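Local coordinates for fumarate reductase iron-sulfur subunit (Mycolicibacterium smegmatis, PDB 7D6V) that relays electrons through three iron-sulfur clusters from the succinate-oxidising flavoprotein towards the membrane anchor subunit of mycobacterial succinate dehydrogenase Sdh1, at the interface of chains A and B and the interface of chains C and A. Sequence-based numbering; all coordinates share one arbitrary frame. Chains: chain A, Fumarate reductase iron-sulfur subunit; chain B, Succinate dehydrogenase (Membrane anchor subunit); chain C, Succinate dehydrogenase subunit A.

Contact 1: the interface of chains A and B. Residues chain A 156, 204, 206, 208; chain B 119, 122-123, 128-129.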
# COMPACT_ATOMS: atom_id res chain seq x y z
N HIS A 156 -4.47 3.66 21.42
CA HIS A 156 -4.98 4.47 22.52
C HIS A 156 -3.90 5.27 23.22
O HIS A 156 -4.22 6.21 23.96
CB HIS A 156 -5.68 3.58 23.55
CG HIS A 156 -4.75 2.69 24.31
ND1 HIS A 156 -4.54 2.81 25.66
CD2 HIS A 156 -3.96 1.66 23.90
CE1 HIS A 156 -3.67 1.90 26.06
NE2 HIS A 156 -3.31 1.19 25.00
N ASN A 204 1.18 -0.98 25.74
CA ASN A 204 0.58 -2.22 26.18
C ASN A 204 -0.01 -2.88 24.95
O ASN A 204 -0.42 -2.21 24.00
CB ASN A 204 -0.47 -1.98 27.28
CG ASN A 204 -1.74 -1.33 26.78
OD1 ASN A 204 -1.75 -0.66 25.75
ND2 ASN A 204 -2.82 -1.51 27.52
N THR A 206 -2.48 -4.52 23.76
CA THR A 206 -3.91 -4.76 23.57
C THR A 206 -4.32 -4.98 22.12
O THR A 206 -5.46 -5.35 21.85
CB THR A 206 -4.69 -3.60 24.18
OG1 THR A 206 -4.06 -2.37 23.82
CG2 THR A 206 -4.70 -3.73 25.68
N CYS A 208 -5.16 -3.51 19.32
CA CYS A 208 -6.19 -2.91 18.49
C CYS A 208 -5.64 -2.34 17.19
O CYS A 208 -6.37 -2.28 16.20
CB CYS A 208 -6.93 -1.81 19.25
SG CYS A 208 -8.26 -2.44 20.25
N LYS B 119 -2.91 -8.51 27.35
CA LYS B 119 -3.91 -7.92 26.47
C LYS B 119 -5.31 -8.08 27.05
O LYS B 119 -6.07 -7.10 27.16
CB LYS B 119 -3.85 -8.57 25.09
CG LYS B 119 -4.88 -8.03 24.12
CD LYS B 119 -4.85 -8.76 22.80
CE LYS B 119 -5.93 -9.81 22.73
NZ LYS B 119 -7.27 -9.18 22.56
N TYR B 122 -5.71 -5.99 30.39
CA TYR B 122 -5.59 -4.57 30.13
C TYR B 122 -6.84 -4.04 29.43
O TYR B 122 -7.25 -2.90 29.67
CB TYR B 122 -4.35 -4.28 29.27
CG TYR B 122 -3.03 -4.37 29.99
CD1 TYR B 122 -2.94 -4.14 31.35
CD2 TYR B 122 -1.87 -4.69 29.30
CE1 TYR B 122 -1.74 -4.23 32.01
CE2 TYR B 122 -0.67 -4.78 29.95
CZ TYR B 122 -0.60 -4.55 31.30
OH TYR B 122 0.61 -4.64 31.94
N ARG B 123 -7.44 -4.85 28.56
CA ARG B 123 -8.71 -4.46 27.96
C ARG B 123 -9.85 -4.55 28.97
O ARG B 123 -10.66 -3.62 29.09
CB ARG B 123 -9.00 -5.33 26.74
CG ARG B 123 -8.19 -4.98 25.51
CD ARG B 123 -8.99 -5.23 24.26
NE ARG B 123 -8.16 -5.29 23.07
CZ ARG B 123 -8.64 -5.36 21.83
NH1 ARG B 123 -9.95 -5.37 21.64
NH2 ARG B 123 -7.82 -5.40 20.80
N SER B 128 -7.88 -0.27 29.37
CA SER B 128 -6.89 0.57 28.72
C SER B 128 -7.42 0.96 27.34
O SER B 128 -7.74 2.14 27.16
CB SER B 128 -5.53 -0.12 28.67
OG SER B 128 -4.88 -0.03 29.92
N PRO B 129 -7.55 0.09 26.36
CA PRO B 129 -8.77 0.19 25.55
C PRO B 129 -9.79 -0.82 26.04
O PRO B 129 -9.49 -2.01 26.12
CB PRO B 129 -8.27 -0.10 24.13
CG PRO B 129 -7.10 -0.94 24.30
CD PRO B 129 -6.48 -0.61 25.63

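Contact 2: the interface of chains C and A. Residues chain C 41-42, 44, 145; chain A 59, 105, 109, 147.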
# COMPACT_ATOMS: atom_id res chain seq x y z
N LEU C 41 -0.19 13.30 -0.83
CA LEU C 41 0.70 13.15 0.31
C LEU C 41 2.01 12.50 -0.13
O LEU C 41 2.11 11.87 -1.19
CB LEU C 41 0.04 12.31 1.40
CG LEU C 41 -1.09 12.95 2.21
CD1 LEU C 41 -1.70 11.94 3.17
CD2 LEU C 41 -0.59 14.16 2.96
N PHE C 42 3.04 12.68 0.69
CA PHE C 42 4.36 12.16 0.38
C PHE C 42 4.35 10.63 0.35
O PHE C 42 3.95 9.98 1.32
CB PHE C 42 5.37 12.66 1.41
CG PHE C 42 6.80 12.45 1.02
CD1 PHE C 42 7.18 12.43 -0.31
CD2 PHE C 42 7.78 12.29 1.98
CE1 PHE C 42 8.50 12.24 -0.67
CE2 PHE C 42 9.10 12.10 1.63
CZ PHE C 42 9.46 12.07 0.30
N LYS C 44 2.60 8.75 -1.92
CA LYS C 44 1.30 8.23 -2.32
C LYS C 44 1.01 8.50 -3.80
O LYS C 44 -0.14 8.64 -4.20
CB LYS C 44 0.19 8.83 -1.46
CG LYS C 44 0.39 8.61 0.03
CD LYS C 44 -0.93 8.67 0.77
CE LYS C 44 -0.74 8.37 2.24
NZ LYS C 44 0.08 7.15 2.45
N GLN C 145 11.48 7.34 -1.04
CA GLN C 145 11.06 8.28 0.01
C GLN C 145 11.94 8.14 1.25
O GLN C 145 12.35 9.15 1.85
CB GLN C 145 9.59 8.04 0.34
CG GLN C 145 9.13 8.54 1.69
CD GLN C 145 7.78 7.98 2.07
OE1 GLN C 145 7.27 7.07 1.41
NE2 GLN C 145 7.19 8.53 3.12
N CYS A 59 -2.63 2.59 -1.48
CA CYS A 59 -2.10 3.80 -0.87
C CYS A 59 -2.05 4.45 0.51
O CYS A 59 -0.99 4.90 0.96
CB CYS A 59 -1.90 4.95 -1.86
SG CYS A 59 -3.37 5.90 -2.31
N VAL A 105 -2.24 14.86 8.91
CA VAL A 105 -1.36 13.72 9.20
C VAL A 105 0.06 14.20 8.88
O VAL A 105 0.64 13.92 7.83
CB VAL A 105 -1.76 12.46 8.42
CG1 VAL A 105 -3.02 11.87 9.02
CG2 VAL A 105 -2.00 12.78 6.96
N TYR A 109 4.83 12.13 9.53
CA TYR A 109 6.00 12.51 8.74
C TYR A 109 7.08 13.15 9.59
O TYR A 109 8.26 13.11 9.21
CB TYR A 109 5.57 13.44 7.60
CG TYR A 109 4.72 12.73 6.58
CD1 TYR A 109 5.30 11.98 5.57
CD2 TYR A 109 3.34 12.80 6.63
CE1 TYR A 109 4.53 11.32 4.64
CE2 TYR A 109 2.56 12.15 5.71
CZ TYR A 109 3.16 11.41 4.71
OH TYR A 109 2.39 10.76 3.79
N GLU A 147 1.21 3.61 3.85
CA GLU A 147 1.19 4.48 5.01
C GLU A 147 -0.17 5.15 5.15
O GLU A 147 -0.33 6.34 4.88
CB GLU A 147 2.32 5.50 4.92
CG GLU A 147 3.67 4.91 5.24
CD GLU A 147 4.80 5.91 5.11
OE1 GLU A 147 4.66 6.87 4.33
OE2 GLU A 147 5.82 5.73 5.80

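Contact 1: the interface of chains A and B
A:Thr206, in a loop at near-helical backbone torsions, turns its carbonyl towards B:Arg123 on helix 115-124. The loop belongs to the 4Fe-4S dicluster domain of the iron-sulfur subunit, where A:Asn204, A:Thr206 and A:Cys208 all line the 3Fe-4S cluster pocket. B:Arg123 grips the carbonyl side-on with two nitrogens: NH2 lies 2.6 Å from A:Thr206 O and NE 3.0 Å from the same atom, the oxygen sitting in the guanidinium plane. Two hydrogen bonds to one acceptor oxygen restrict the rotation of the planar group. A:Cys208 SG covers one face towards the rim, 3.3 Å from B:Arg123 CZ, while B:Lys119 NZ lies above the opposite face. The arginine, bent at its second torsion (chi2 -148°), also lays its CG beside the A:Thr206 methyl.

B:Pro129 meets A:Thr206 tip to tip, its CG 3.6 Å from A:Thr206 CB. Its CD stands over the centre of the A:His156 imidazole face, 3.7 Å from the ring centroid, in a CH-pi contact. At the ring edge, A:His156 NE2 donates in plane to the amide oxygen OD1 of A:Asn204 at 2.5 Å, a bond within chain A that would hold both side chains in place against chain B. B:Tyr122 crosses A:Thr206 at about a right angle, CB to the methyl CG2 3.6 Å, and its CD2 lies 3.7 Å from A:Asn204 CB.

Contact 2: the interface of chains C and A
C:Lys44 reaches out of a loop of the FAD-binding flavoprotein and bonds to two cluster-binding loops of the iron-sulfur subunit at once. Its ammonium NZ donates to the backbone carbonyl of A:Glu147, NZ to O 2.6 Å, and to that of A:Cys59, NZ to O 2.9 Å. A:Cys59 lies in the ferredoxin-type CX4CX2C motif that holds the 2Fe-2S cluster, whereas A:Glu147 lies between cysteines of the CX2CX2CX3C run serving the 4Fe-4S and 3Fe-4S clusters. The chain is nearly straight beyond CG until a final bend (chi4 -49°) swings NZ in between the two oxygens. The ammonium stands well above the carbonyl plane of A:Glu147 and is less tilted from that of A:Cys59. The A:Glu147 carboxylate does not pair with this lysine, NZ to OE1 being 5.0 Å, although the opposite charges may still attract.

Close packing is found around A:Tyr109, on helix 107-112. Its phenol OH donates to C:Phe42 O at 3.0 Å, in the carbonyl plane and on a lone pair, with an angle of 132° at the carbonyl oxygen. The rim of the same ring rests on the start of the phenylalanine side chain, A:Tyr109 CE1 to C:Phe42 CB 3.6 Å.

Looser flanks lie to either side. The C:Leu41 and A:Val105 side chains cross at about a right angle, C:Leu41 CD1 3.9 Å from A:Val105 CG2. C:Gln145, extended from helix 136-159, meets A:Glu147 tip to tip through a long bond, NE2 to OE1 3.3 Å. It approaches the syn side of that oxygen, with amide and carboxylate planes 84° apart. Together these contacts dock the flavoprotein beside the 2Fe-2S end of the cluster chain, a position suited to electron transfer from FAD.

Contact 1 and contact 2 have no residue in common; the centres of their C-alpha atoms lie about 27 Å apart, and chain A alone takes part in both. One stretch of sequence nevertheless links them: A:Glu147 of contact 2 lies inside the cysteine-rich run and A:His156 of contact 1 directly follows its last cysteine, one on each side of helix 150-154. Contact 2 sits by the 2Fe-2S cluster and contact 1 by the 3Fe-4S cluster, illustrating how a cluster-bearing subunit can bridge a flavoprotein and a membrane anchor by docking each near a different cluster. The arrangement fits electron transfer from flavin towards the membrane and quinone.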